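Local coordinates for Ras-associated and pleckstrin homology domains-containing protein 1 (Homo sapiens, PDB 4GN1) that mediates localized membrane signals, is implicated in regulating lamellipodial dynamics, targets EVL and VASP to the leading edge and negatively regulates cell adhesion, at residues S158-V163 / L178-V183; Y201-K206 / R226-W231; A93-P98 / V118-C123. All coordinates share one frame; numbering follows the deposited sequence.

Contact 1 (S158-V163 / L178-V183)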
loop_
_atom_site.group_PDB
_atom_site.type_symbol
_atom_site.label_atom_id
_atom_site.label_comp_id
_atom_site.label_asym_id
_atom_site.label_seq_id
_atom_site.Cartn_x
_atom_site.Cartn_y
_atom_site.Cartn_z
ATOM N N SER A 158 -11.905 3.796 11.434
ATOM C CA SER A 158 -11.898 5.268 11.405
ATOM C C SER A 158 -10.495 5.932 11.276
ATOM O O SER A 158 -10.392 7.164 11.349
ATOM C CB SER A 158 -12.668 5.834 12.612
ATOM O OG SER A 158 -12.138 5.334 13.826
ATOM N N GLY A 159 -9.440 5.127 11.059
ATOM C CA GLY A 159 -8.068 5.633 10.886
ATOM C C GLY A 159 -7.056 5.015 11.832
ATOM O O GLY A 159 -7.351 4.067 12.556
ATOM N N ILE A 160 -5.847 5.541 11.825
ATOM C CA ILE A 160 -4.835 5.059 12.730
ATOM C C ILE A 160 -4.852 5.962 13.939
ATOM O O ILE A 160 -5.052 7.169 13.805
ATOM C CB ILE A 160 -3.441 5.076 12.076
ATOM C CG1 ILE A 160 -3.476 4.303 10.749
ATOM C CG2 ILE A 160 -2.382 4.527 13.022
ATOM C CD1 ILE A 160 -2.147 4.200 10.024
ATOM N N TYR A 161 -4.657 5.345 15.107
ATOM C CA TYR A 161 -4.560 6.004 16.408
ATOM C C TYR A 161 -3.294 5.568 17.104
ATOM O O TYR A 161 -2.709 4.539 16.754
ATOM C CB TYR A 161 -5.737 5.615 17.297
ATOM C CG TYR A 161 -7.029 6.136 16.784
ATOM C CD1 TYR A 161 -7.594 7.293 17.313
ATOM C CD2 TYR A 161 -7.685 5.487 15.749
ATOM C CE1 TYR A 161 -8.789 7.783 16.824
ATOM C CE2 TYR A 161 -8.871 5.969 15.250
ATOM C CZ TYR A 161 -9.413 7.107 15.790
ATOM O OH TYR A 161 -10.589 7.558 15.267
ATOM N N TYR A 162 -2.888 6.339 18.111
ATOM C CA TYR A 162 -1.689 6.038 18.865
ATOM C C TYR A 162 -1.691 6.764 20.183
ATOM O O TYR A 162 -2.512 7.640 20.426
ATOM C CB TYR A 162 -0.420 6.381 18.064
ATOM C CG TYR A 162 0.022 7.843 18.089
ATOM C CD1 TYR A 162 1.369 8.173 18.222
ATOM C CD2 TYR A 162 -0.902 8.892 17.973
ATOM C CE1 TYR A 162 1.785 9.494 18.238
ATOM C CE2 TYR A 162 -0.490 10.215 17.986
ATOM C CZ TYR A 162 0.851 10.508 18.117
ATOM O OH TYR A 162 1.259 11.812 18.121
ATOM N N VAL A 163 -0.760 6.371 21.034
ATOM C CA VAL A 163 -0.566 6.973 22.329
ATOM C C VAL A 163 0.727 7.767 22.209
ATOM O O VAL A 163 1.787 7.184 21.971
ATOM C CB VAL A 163 -0.442 5.887 23.409
ATOM C CG1 VAL A 163 -0.439 6.511 24.793
ATOM C CG2 VAL A 163 -1.578 4.880 23.267
ATOM N N LEU A 178 -3.728 9.404 12.306
ATOM C CA LEU A 178 -3.969 9.740 10.911
ATOM C C LEU A 178 -5.251 9.109 10.362
ATOM O O LEU A 178 -5.388 7.870 10.373
ATOM C CB LEU A 178 -2.786 9.276 10.072
ATOM C CG LEU A 178 -2.436 9.916 8.732
ATOM C CD1 LEU A 178 -2.120 11.411 8.863
ATOM C CD2 LEU A 178 -1.230 9.187 8.185
ATOM N N GLN A 179 -6.178 9.964 9.893
ATOM C CA GLN A 179 -7.340 9.542 9.093
ATOM C C GLN A 179 -6.891 9.112 7.687
ATOM O O GLN A 179 -6.043 9.767 7.081
ATOM C CB GLN A 179 -8.409 10.651 9.041
ATOM C CG GLN A 179 -9.012 10.941 10.413
ATOM C CD GLN A 179 -10.423 11.527 10.400
ATOM O OE1 GLN A 179 -11.117 11.576 9.359
ATOM N NE2 GLN A 179 -10.865 11.981 11.580
ATOM N N LEU A 180 -7.452 8.013 7.177
ATOM C CA LEU A 180 -6.947 7.364 5.954
ATOM C C LEU A 180 -7.580 7.834 4.619
ATOM O O LEU A 180 -7.070 7.555 3.518
ATOM C CB LEU A 180 -7.045 5.835 6.099
ATOM C CG LEU A 180 -6.100 5.187 7.130
ATOM C CD1 LEU A 180 -6.361 3.682 7.246
ATOM C CD2 LEU A 180 -4.618 5.476 6.834
ATOM N N ASP A 181 -8.686 8.555 4.716
ATOM C CA ASP A 181 -9.406 8.993 3.515
ATOM C C ASP A 181 -8.548 9.603 2.417
ATOM O O ASP A 181 -8.808 9.367 1.254
ATOM C CB ASP A 181 -10.466 10.017 3.907
ATOM C CG ASP A 181 -11.347 9.506 4.963
ATOM O OD1 ASP A 181 -12.358 8.912 4.587
ATOM O OD2 ASP A 181 -10.984 9.618 6.157
ATOM N N HIS A 182 -7.569 10.424 2.794
ATOM C CA HIS A 182 -6.753 11.163 1.823
ATOM C C HIS A 182 -5.281 10.923 2.011
ATOM O O HIS A 182 -4.470 11.832 1.794
ATOM C CB HIS A 182 -7.081 12.677 1.841
ATOM C CG HIS A 182 -8.566 12.979 1.714
ATOM N ND1 HIS A 182 -9.266 12.777 0.559
ATOM C CD2 HIS A 182 -9.483 13.456 2.650
ATOM C CE1 HIS A 182 -10.548 13.111 0.755
ATOM N NE2 HIS A 182 -10.684 13.526 2.035
ATOM N N VAL A 183 -4.926 9.716 2.449
ATOM C CA VAL A 183 -3.537 9.278 2.415
ATOM C C VAL A 183 -3.401 7.926 1.706
ATOM O O VAL A 183 -4.209 7.004 1.906
ATOM C CB VAL A 183 -2.858 9.202 3.818
ATOM C CG1 VAL A 183 -2.914 10.549 4.538
ATOM C CG2 VAL A 183 -3.442 8.082 4.677
#

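Contact 2 (Y201-K206 / R226-W231)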
loop_
_atom_site.group_PDB
_atom_site.type_symbol
_atom_site.label_atom_id
_atom_site.label_comp_id
_atom_site.label_asym_id
_atom_site.label_seq_id
_atom_site.Cartn_x
_atom_site.Cartn_y
_atom_site.Cartn_z
ATOM N N TYR A 201 12.055 -2.402 7.411
ATOM C CA TYR A 201 10.629 -2.656 7.212
ATOM C C TYR A 201 9.782 -1.401 7.515
ATOM O O TYR A 201 9.222 -1.250 8.603
ATOM C CB TYR A 201 10.201 -3.899 7.986
ATOM C CG TYR A 201 11.182 -5.021 7.807
ATOM C CD1 TYR A 201 11.330 -5.639 6.563
ATOM C CD2 TYR A 201 11.987 -5.461 8.864
ATOM C CE1 TYR A 201 12.234 -6.674 6.373
ATOM C CE2 TYR A 201 12.896 -6.498 8.687
ATOM C CZ TYR A 201 13.016 -7.102 7.432
ATOM O OH TYR A 201 13.912 -8.142 7.206
ATOM N N CYS A 202 9.727 -0.507 6.526
ATOM C CA CYS A 202 9.136 0.819 6.672
ATOM C C CYS A 202 7.943 1.087 5.764
ATOM O O CYS A 202 7.990 0.826 4.552
ATOM C CB CYS A 202 10.184 1.895 6.395
ATOM S SG CYS A 202 11.461 2.074 7.649
ATOM N N LEU A 203 6.890 1.652 6.352
ATOM C CA LEU A 203 5.748 2.171 5.581
ATOM C C LEU A 203 5.579 3.702 5.750
ATOM O O LEU A 203 5.968 4.267 6.776
ATOM C CB LEU A 203 4.468 1.438 5.955
ATOM C CG LEU A 203 3.943 1.601 7.387
ATOM C CD1 LEU A 203 2.433 1.375 7.384
ATOM C CD2 LEU A 203 4.609 0.642 8.351
ATOM N N VAL A 204 5.007 4.356 4.739
ATOM C CA VAL A 204 4.904 5.803 4.700
ATOM C C VAL A 204 3.480 6.123 4.313
ATOM O O VAL A 204 2.923 5.504 3.399
ATOM C CB VAL A 204 5.865 6.457 3.662
ATOM C CG1 VAL A 204 5.748 7.979 3.668
ATOM C CG2 VAL A 204 7.317 6.082 3.908
ATOM N N LEU A 205 2.888 7.072 5.039
ATOM C CA LEU A 205 1.544 7.582 4.746
ATOM C C LEU A 205 1.641 9.066 4.399
ATOM O O LEU A 205 2.248 9.847 5.131
ATOM C CB LEU A 205 0.619 7.356 5.931
ATOM C CG LEU A 205 0.584 5.939 6.483
ATOM C CD1 LEU A 205 0.406 6.011 7.976
ATOM C CD2 LEU A 205 -0.559 5.155 5.884
ATOM N N LYS A 206 1.116 9.422 3.233
ATOM C CA LYS A 206 1.029 10.825 2.806
ATOM C C LYS A 206 -0.104 11.034 1.823
ATOM O O LYS A 206 -0.515 10.109 1.126
ATOM C CB LYS A 206 2.337 11.332 2.174
ATOM C CG LYS A 206 2.708 10.662 0.855
ATOM C CD LYS A 206 3.597 11.569 0.009
ATOM C CE LYS A 206 3.562 11.138 -1.455
ATOM N NZ LYS A 206 2.238 11.462 -2.045
ATOM N N ARG A 226 6.822 -9.404 8.530
ATOM C CA ARG A 226 5.475 -9.821 8.867
ATOM C C ARG A 226 4.636 -8.642 9.368
ATOM O O ARG A 226 3.541 -8.383 8.861
ATOM C CB ARG A 226 5.552 -10.931 9.930
ATOM C CG ARG A 226 4.291 -11.756 10.121
ATOM C CD ARG A 226 3.980 -12.637 8.913
ATOM N NE ARG A 226 2.726 -13.370 9.119
ATOM C CZ ARG A 226 1.515 -12.905 8.811
ATOM N NH1 ARG A 226 1.364 -11.703 8.260
ATOM N NH2 ARG A 226 0.445 -13.654 9.058
ATOM N N THR A 227 5.152 -7.930 10.365
ATOM C CA THR A 227 4.462 -6.754 10.924
ATOM C C THR A 227 4.228 -5.725 9.815
ATOM O O THR A 227 3.142 -5.161 9.707
ATOM C CB THR A 227 5.265 -6.094 12.075
ATOM O OG1 THR A 227 5.751 -7.104 12.965
ATOM C CG2 THR A 227 4.397 -5.112 12.865
ATOM N N LEU A 228 5.246 -5.502 8.995
ATOM C CA LEU A 228 5.110 -4.649 7.831
ATOM C C LEU A 228 3.934 -5.079 6.946
ATOM O O LEU A 228 3.100 -4.245 6.583
ATOM C CB LEU A 228 6.418 -4.579 7.035
ATOM C CG LEU A 228 6.438 -3.762 5.742
ATOM C CD1 LEU A 228 6.109 -2.289 5.990
ATOM C CD2 LEU A 228 7.774 -3.911 5.015
ATOM N N HIS A 229 3.837 -6.378 6.650
ATOM C CA HIS A 229 2.774 -6.883 5.777
ATOM C C HIS A 229 1.403 -6.774 6.374
ATOM O O HIS A 229 0.445 -6.347 5.694
ATOM C CB HIS A 229 3.074 -8.296 5.285
ATOM C CG HIS A 229 4.205 -8.359 4.269
ATOM N ND1 HIS A 229 4.911 -9.485 4.027
ATOM C CD2 HIS A 229 4.763 -7.367 3.461
ATOM C CE1 HIS A 229 5.855 -9.233 3.105
ATOM N NE2 HIS A 229 5.760 -7.935 2.757
ATOM N N GLN A 230 1.281 -7.115 7.646
ATOM C CA GLN A 230 -0.004 -7.000 8.319
ATOM C C GLN A 230 -0.498 -5.547 8.322
ATOM O O GLN A 230 -1.649 -5.267 7.965
ATOM C CB GLN A 230 0.086 -7.589 9.727
ATOM C CG GLN A 230 0.116 -9.117 9.729
ATOM C CD GLN A 230 0.322 -9.748 11.113
ATOM O OE1 GLN A 230 0.887 -10.834 11.219
ATOM N NE2 GLN A 230 -0.141 -9.085 12.167
ATOM N N TRP A 231 0.389 -4.619 8.677
ATOM C CA TRP A 231 0.014 -3.203 8.756
ATOM C C TRP A 231 -0.400 -2.573 7.450
ATOM O O TRP A 231 -1.444 -1.891 7.381
ATOM C CB TRP A 231 1.099 -2.380 9.442
ATOM C CG TRP A 231 0.958 -2.384 10.947
ATOM C CD1 TRP A 231 1.685 -3.124 11.864
ATOM C CD2 TRP A 231 0.006 -1.622 11.746
ATOM N NE1 TRP A 231 1.274 -2.861 13.133
ATOM C CE2 TRP A 231 0.266 -1.980 13.137
ATOM C CE3 TRP A 231 -0.994 -0.703 11.460
ATOM C CZ2 TRP A 231 -0.463 -1.442 14.183
ATOM C CZ3 TRP A 231 -1.721 -0.160 12.530
ATOM C CH2 TRP A 231 -1.454 -0.521 13.859
#

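Contact 3 (A93-P98 / V118-C123)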
loop_
_atom_site.group_PDB
_atom_site.type_symbol
_atom_site.label_atom_id
_atom_site.label_comp_id
_atom_site.label_asym_id
_atom_site.label_seq_id
_atom_site.Cartn_x
_atom_site.Cartn_y
_atom_site.Cartn_z
ATOM N N ALA A 93 -1.385 -10.938 -1.969
ATOM C CA ALA A 93 -0.974 -11.917 -0.957
ATOM C C ALA A 93 -2.164 -12.125 -0.015
ATOM O O ALA A 93 -2.726 -13.216 0.062
ATOM C CB ALA A 93 0.259 -11.447 -0.194
ATOM N N LEU A 94 -2.580 -11.038 0.625
ATOM C CA LEU A 94 -3.747 -11.003 1.493
ATOM C C LEU A 94 -4.948 -11.844 1.017
ATOM O O LEU A 94 -5.654 -12.449 1.825
ATOM C CB LEU A 94 -4.155 -9.538 1.692
ATOM C CG LEU A 94 -5.613 -9.231 1.994
ATOM C CD1 LEU A 94 -5.826 -9.440 3.482
ATOM C CD2 LEU A 94 -5.972 -7.809 1.608
ATOM N N PHE A 95 -5.184 -11.890 -0.282
ATOM C CA PHE A 95 -6.342 -12.603 -0.791
ATOM C C PHE A 95 -6.074 -14.070 -1.026
ATOM O O PHE A 95 -6.976 -14.882 -0.865
ATOM C CB PHE A 95 -6.841 -11.950 -2.066
ATOM C CG PHE A 95 -7.547 -10.667 -1.812
ATOM C CD1 PHE A 95 -8.925 -10.654 -1.608
ATOM C CD2 PHE A 95 -6.832 -9.490 -1.697
ATOM C CE1 PHE A 95 -9.582 -9.475 -1.334
ATOM C CE2 PHE A 95 -7.477 -8.307 -1.414
ATOM C CZ PHE A 95 -8.855 -8.299 -1.231
ATOM N N LYS A 96 -4.835 -14.386 -1.427
ATOM C CA LYS A 96 -4.374 -15.753 -1.593
ATOM C C LYS A 96 -4.372 -16.522 -0.267
ATOM O O LYS A 96 -4.741 -17.692 -0.234
ATOM C CB LYS A 96 -2.967 -15.748 -2.165
ATOM C CG LYS A 96 -2.813 -14.978 -3.465
ATOM C CD LYS A 96 -1.514 -15.373 -4.151
ATOM C CE LYS A 96 -1.051 -14.338 -5.162
ATOM N NZ LYS A 96 0.430 -14.415 -5.267
ATOM N N ASN A 97 -3.931 -15.850 0.807
ATOM C CA ASN A 97 -3.891 -16.415 2.164
ATOM C C ASN A 97 -4.441 -15.497 3.279
ATOM O O ASN A 97 -3.691 -15.049 4.154
ATOM C CB ASN A 97 -2.464 -16.859 2.497
ATOM C CG ASN A 97 -2.019 -18.049 1.668
ATOM O OD1 ASN A 97 -2.611 -19.131 1.730
ATOM N ND2 ASN A 97 -0.970 -17.848 0.875
ATOM N N PRO A 98 -5.765 -15.230 3.261
ATOM C CA PRO A 98 -6.416 -14.303 4.213
ATOM C C PRO A 98 -6.303 -14.720 5.693
ATOM O O PRO A 98 -6.277 -13.861 6.590
ATOM C CB PRO A 98 -7.877 -14.321 3.758
ATOM C CG PRO A 98 -8.049 -15.640 3.074
ATOM C CD PRO A 98 -6.751 -15.853 2.350
ATOM N N VAL A 118 -14.931 -18.316 2.115
ATOM C CA VAL A 118 -15.866 -17.938 3.160
ATOM C C VAL A 118 -15.323 -16.756 3.970
ATOM O O VAL A 118 -16.032 -15.780 4.226
ATOM C CB VAL A 118 -16.220 -19.132 4.098
ATOM C CG1 VAL A 118 -16.925 -18.657 5.364
ATOM C CG2 VAL A 118 -17.070 -20.165 3.371
ATOM N N LEU A 119 -14.061 -16.846 4.366
ATOM C CA LEU A 119 -13.460 -15.832 5.210
ATOM C C LEU A 119 -13.428 -14.429 4.561
ATOM O O LEU A 119 -13.580 -13.419 5.255
ATOM C CB LEU A 119 -12.060 -16.287 5.614
ATOM C CG LEU A 119 -11.202 -15.411 6.528
ATOM C CD1 LEU A 119 -11.859 -15.313 7.908
ATOM C CD2 LEU A 119 -9.793 -15.980 6.621
ATOM N N LEU A 120 -13.233 -14.366 3.239
ATOM C CA LEU A 120 -13.189 -13.069 2.543
ATOM C C LEU A 120 -14.601 -12.542 2.370
ATOM O O LEU A 120 -14.838 -11.338 2.480
ATOM C CB LEU A 120 -12.481 -13.156 1.178
ATOM C CG LEU A 120 -11.059 -13.726 1.158
ATOM C CD1 LEU A 120 -10.687 -14.211 -0.226
ATOM C CD2 LEU A 120 -10.058 -12.717 1.695
ATOM N N GLU A 121 -15.538 -13.443 2.102
ATOM C CA GLU A 121 -16.943 -13.062 2.056
ATOM C C GLU A 121 -17.370 -12.415 3.369
ATOM O O GLU A 121 -17.903 -11.307 3.356
ATOM C CB GLU A 121 -17.818 -14.252 1.704
ATOM C CG GLU A 121 -17.868 -14.472 0.211
ATOM C CD GLU A 121 -18.263 -15.874 -0.163
ATOM O OE1 GLU A 121 -18.747 -16.608 0.719
ATOM O OE2 GLU A 121 -18.084 -16.244 -1.343
ATOM N N GLU A 122 -17.102 -13.085 4.488
ATOM C CA GLU A 122 -17.415 -12.555 5.814
ATOM C C GLU A 122 -16.826 -11.161 6.075
ATOM O O GLU A 122 -17.483 -10.319 6.683
ATOM C CB GLU A 122 -16.965 -13.528 6.923
ATOM C CG GLU A 122 -17.768 -14.828 7.022
ATOM C CD GLU A 122 -17.332 -15.745 8.173
ATOM O OE1 GLU A 122 -16.194 -15.599 8.679
ATOM O OE2 GLU A 122 -18.130 -16.632 8.574
ATOM N N CYS A 123 -15.602 -10.908 5.620
ATOM C CA CYS A 123 -14.893 -9.651 5.904
ATOM C C CYS A 123 -15.309 -8.529 4.966
ATOM O O CYS A 123 -15.488 -7.383 5.379
ATOM C CB CYS A 123 -13.373 -9.868 5.830
ATOM S SG CYS A 123 -12.328 -8.437 5.396
#

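Contact 1 (S158-V163 / L178-V183)
Ile160 and Leu178 form an antiparallel hydrogen-bonded pair joining the third and fourth strands of the pleckstrin homology (PH) domain, at the place where strand 175-178 gives way to the turn leading into strand 184-188. The pair is held by two reciprocal backbone bonds: Ile160 N donates to Leu178 O at 2.8 Å, and Leu178 N donates to Ile160 O at 3.0 Å. Both N-H groups point almost straight at their acceptors (166° and 171°), although Leu178 N sits above the carbonyl plane of Ile160. The side chains of Ile160 and Leu178 share one face of the sheet, the face turned to Leu205 of strand 202-206. Ile160 also reaches Ile235 of helix 225-240, the C-terminal helix of the PH domain, which places this face in the domain core. Beyond the pair the chains stay close because Gly159, at a positive phi, has no side chain: its CA approaches Leu178 O to 3.5 Å and lies 4.4 Å from the CA of Gln179. The same bare backbone receives Leu180, whose CG comes within 4.3 Å of Gly159 CA. Leu180 points its side chain toward strand 159-162, wedged among Leu155, Ile235 and Ala238, while its carbonyl accepts a hydrogen bond from Lys239 NZ. Gln179 faces away and is exposed; its CG touches Ser158 O, just ahead of the strand. Tyr161 points away from the 178-183 segment. It is a known ABL1 phosphorylation site, unmodified here; Tyr161 OH and Ser158 OG are hydrogen-bonded at 3.1 Å, and Arg156 makes a cation-pi contact with the Tyr161 ring. In the core, the Ile160 chain runs out extended (chi2 -178°), carrying its terminal CD1 to 4.2 Å from Leu180 CD2.

Contact 2 (Y201-K206 / R226-W231)
Leu228 points from the helix at the strand and splits its two methyls over the backbone of Tyr201 and Cys202. With CG anti to the backbone N (chi1 178°), CD2 lies 3.8 Å from both Tyr201 CA and Tyr201 CB, while CD1 covers the peptide that follows, 3.8 Å from Cys202 C. Tyr201 meets the leucine through the base of its side chain; the ring swings away, leaving Leu228 CD2 at the ring edge, near its plane. Leu203 is the next strand residue facing the helix; the Leu203 and Leu228 side chains slide past each other in opposite directions, and Leu203 CD2 rests 4.1 Å from Leu228 CD1. Leu203 CG sits between its backbone N and carbonyl carbon (chi1 65°), and the other methyl, Leu203 CD1, makes a looser approach of 4.5 Å to Trp231 CB, one helical turn on from Leu228. The indole leads away from the strand, with Thr227 CG2 in plane at its edge. Strand and helix axes pass 9.0 Å apart and run nearly in the same direction, at 27°. Leu203 is enclosed by Val232 and Ile235 of the same helix and by Leu220 of the adjoining strand. Such apolar packing, between the sixth strand and helix 225-240, the C-terminal helix of the domain, which plugs one end of the beta sandwich, is a hallmark of the PH fold.

Contact 3 (A93-P98 / V118-C123)
Pro98 and Leu120 meet at about a right angle, CB of the proline lying 3.4 Å from Leu120 CD2 in the tightest touch between the two segments. Leu120 has CG anti to the carbonyl carbon (chi1 -55°), and its two methyls then work on different partners. CD2 fits between the Pro98 ring and Phe95, reaching Phe95 CD1 at 4.1 Å, whereas CD1 lies 3.8 Å from Phe95 O, at the backbone of the short helix 93-96. The Leu120 CD2 methyl approaches the Phe95 ring obliquely. Leu119 adopts the other arrangement, with CG anti to the backbone N (chi1 -179°). Its CD2 comes to 3.8 Å from Pro98 CB and touches the carbonyl carbon of the same proline, so Pro98 packs against two consecutive leucines of helix 113-124. The chain can present Pro98 here because it leaves helical geometry at Asn97, whose N still bonds to Ala93 O at 3.0 Å. Lys116, on helix 113-124, ties down this helix end through NZ, which hydrogen-bonds both Lys96 O and Asn97 OD1. The apolar contact is buried from several sides. Phe95 stacks on Tyr248 and meets Phe124, Leu120 packs on Tyr245, and Leu94 leans on Asn233 and Ile237; both helices thereby pack against helix 242-251, the last of the chain, and helix 93-96, through Leu94, also packs against helix 225-240, the C-terminal helix of the PH domain.

Overall arrangement
Along the chain contact 3 comes first, then contact 1, then contact 2. Contacts 1 and 2 belong to the PH domain, with centres about 14 Å apart, and meet directly in its core: Leu205 of strand 202-206 packs on Ile160, Leu178 and Leu180. Contact 3 joins two helices that lie in sequence between strand 83-87 of the Ras-associating domain and the first PH strand, 135-141. Its centre is about 19 Å from that of contact 2 and about 23 Å from that of contact 1, without touching either. Helix 225-240 supplies one side of contact 2, touches Ile160 and Leu180 of contact 1 and meets Leu94 of contact 3; the helix closing the PH core thus also lies against helix 93-96.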